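Local coordinates for protein phospholipase C-beta (PLC-beta) (Sepia officinalis, PDB 3QR0) that binds a calcium ion and belongs to the phosphoinositide-specific phospholipase C family, with PH, EF-hand, TIM-barrel-like and C2 domains, at residues 569-574 with 594-599. Residues are numbered along the deposited sequence; the frame is centred on the assembly and turned at random.
Sequences TRIYPK and QLVALN
Strands 569-572 and 595-596 are neighbouring parallel strands of the TIM-barrel-like domain, in its Y part. The tight part is the backbone seam: T569 O accepts the N-H of L595 (N to O 3.1 Å), I571 N reaches L595 O at 2.9 Å from above the carbonyl plane, and A597 N closes on I571 O. Q594, bent at chi2 (87°), turns its amide back so that OE1 accepts the N-H of T569 in the carbonyl plane (N to OE1 2.8 Å), adding a side-chain bond where the strands begin; its NE2 is held by Q567 O and A330 O. R570 and L595 share one face, crossing nearly at right angles, CB to CB 3.7 Å. The extended R570 chain carries NH2 past A597 CB to a salt bridge with the calcium ligand E368, while S543 holds NH1, so the arginine probably tempers charge beside the metal site. Packing loosens on the other face, where I571 CG1 and V596 CG2 are 4.5 Å apart. Beyond A597 N only van der Waals touches remain, P573 CG meeting N599, whose OD1 bonds H338; K574, partly exposed, touches nothing of 594-599. Helix 586-589, in the crossover of this beta-alpha-beta unit, packs on I571 and V596; strand 540-545 flanks 569-572.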
loop_
_atom_site.group_PDB
_atom_site.type_symbol
_atom_site.label_atom_id
_atom_site.label_comp_id
_atom_site.label_asym_id
_atom_site.label_seq_id
_atom_site.Cartn_x
_atom_site.Cartn_y
_atom_site.Cartn_z
ATOM N N THR A 569 4.923 -1.812 22.161
ATOM C CA THR A 569 5.682 -3.014 21.844
ATOM C C THR A 569 6.099 -2.976 20.383
ATOM O O THR A 569 5.285 -2.699 19.494
ATOM C CB THR A 569 4.861 -4.305 22.053
ATOM O OG1 THR A 569 4.229 -4.276 23.327
ATOM C CG2 THR A 569 5.764 -5.549 21.979
ATOM N N ARG A 570 7.375 -3.246 20.146
ATOM C CA ARG A 570 7.870 -3.513 18.804
ATOM C C ARG A 570 8.147 -5.008 18.690
ATOM O O ARG A 570 8.651 -5.621 19.624
ATOM C CB ARG A 570 9.140 -2.706 18.531
ATOM C CG ARG A 570 9.772 -2.958 17.168
ATOM C CD ARG A 570 10.862 -1.930 16.866
ATOM N NE ARG A 570 11.465 -2.171 15.556
ATOM C CZ ARG A 570 12.453 -3.034 15.312
ATOM N NH1 ARG A 570 12.997 -3.754 16.288
ATOM N NH2 ARG A 570 12.911 -3.168 14.069
ATOM N N ILE A 571 7.821 -5.582 17.538
ATOM C CA ILE A 571 8.054 -6.999 17.268
ATOM C C ILE A 571 8.959 -7.087 16.052
ATOM O O ILE A 571 8.842 -6.267 15.143
ATOM C CB ILE A 571 6.735 -7.736 16.949
ATOM C CG1 ILE A 571 5.644 -7.377 17.964
ATOM C CG2 ILE A 571 6.968 -9.253 16.873
ATOM C CD1 ILE A 571 5.797 -8.041 19.317
ATOM N N TYR A 572 9.873 -8.054 16.027
ATOM C CA TYR A 572 10.687 -8.273 14.830
ATOM C C TYR A 572 10.968 -9.758 14.595
ATOM O O TYR A 572 10.956 -10.552 15.543
ATOM C CB TYR A 572 11.983 -7.449 14.887
ATOM C CG TYR A 572 12.892 -7.788 16.032
ATOM C CD1 TYR A 572 13.907 -8.723 15.877
ATOM C CD2 TYR A 572 12.750 -7.166 17.275
ATOM C CE1 TYR A 572 14.750 -9.046 16.920
ATOM C CE2 TYR A 572 13.599 -7.482 18.332
ATOM C CZ TYR A 572 14.596 -8.425 18.147
ATOM O OH TYR A 572 15.455 -8.761 19.173
ATOM N N PRO A 573 11.204 -10.143 13.324
ATOM C CA PRO A 573 11.341 -11.564 13.011
ATOM C C PRO A 573 12.579 -12.221 13.620
ATOM O O PRO A 573 13.621 -11.587 13.762
ATOM C CB PRO A 573 11.403 -11.597 11.472
ATOM C CG PRO A 573 11.711 -10.212 11.049
ATOM C CD PRO A 573 11.173 -9.307 12.113
ATOM N N LYS A 574 12.436 -13.489 13.989
ATOM C CA LYS A 574 13.542 -14.285 14.522
ATOM C C LYS A 574 14.657 -14.502 13.494
ATOM O O LYS A 574 14.427 -14.458 12.282
ATOM C CB LYS A 574 13.029 -15.643 15.021
ATOM C CG LYS A 574 12.378 -16.515 13.948
ATOM C CD LYS A 574 11.733 -17.772 14.537
ATOM C CE LYS A 574 10.801 -18.425 13.526
ATOM N NZ LYS A 574 10.189 -19.684 14.038
ATOM N N GLN A 594 2.073 -2.190 18.452
ATOM C CA GLN A 594 2.035 -1.032 17.568
ATOM C C GLN A 594 3.069 -1.089 16.451
ATOM O O GLN A 594 2.777 -0.711 15.313
ATOM C CB GLN A 594 2.234 0.257 18.362
ATOM C CG GLN A 594 1.234 0.449 19.487
ATOM C CD GLN A 594 1.679 -0.205 20.785
ATOM O OE1 GLN A 594 2.630 -0.989 20.811
ATOM N NE2 GLN A 594 1.000 0.125 21.866
ATOM N N LEU A 595 4.273 -1.549 16.780
ATOM C CA LEU A 595 5.390 -1.533 15.843
ATOM C C LEU A 595 5.717 -2.962 15.408
ATOM O O LEU A 595 6.682 -3.562 15.874
ATOM C CB LEU A 595 6.609 -0.852 16.477
ATOM C CG LEU A 595 6.456 0.619 16.887
ATOM C CD1 LEU A 595 7.654 1.081 17.731
ATOM C CD2 LEU A 595 6.294 1.507 15.670
ATOM N N VAL A 596 4.893 -3.498 14.511
ATOM C CA VAL A 596 5.036 -4.867 14.050
ATOM C C VAL A 596 5.921 -4.877 12.793
ATOM O O VAL A 596 5.433 -4.755 11.668
ATOM C CB VAL A 596 3.652 -5.495 13.812
ATOM C CG1 VAL A 596 3.779 -6.949 13.386
ATOM C CG2 VAL A 596 2.827 -5.393 15.078
ATOM N N ALA A 597 7.227 -5.016 13.017
ATOM C CA ALA A 597 8.247 -4.830 11.975
ATOM C C ALA A 597 8.332 -5.975 10.961
ATOM O O ALA A 597 8.394 -7.155 11.320
ATOM C CB ALA A 597 9.613 -4.599 12.607
ATOM N N LEU A 598 8.345 -5.608 9.685
ATOM C CA LEU A 598 8.368 -6.578 8.603
ATOM C C LEU A 598 9.538 -6.311 7.673
ATOM O O LEU A 598 10.023 -5.184 7.564
ATOM C CB LEU A 598 7.053 -6.520 7.821
ATOM C CG LEU A 598 5.785 -6.757 8.650
ATOM C CD1 LEU A 598 4.544 -6.379 7.858
ATOM C CD2 LEU A 598 5.724 -8.209 9.110
ATOM N N ASN A 599 9.985 -7.357 6.995
ATOM C CA ASN A 599 10.986 -7.223 5.955
ATOM C C ASN A 599 10.328 -6.727 4.670
ATOM O O ASN A 599 9.665 -7.494 3.976
ATOM C CB ASN A 599 11.691 -8.560 5.731
ATOM C CG ASN A 599 12.493 -8.995 6.939
ATOM O OD1 ASN A 599 13.285 -8.226 7.479
ATOM N ND2 ASN A 599 12.291 -10.229 7.369
#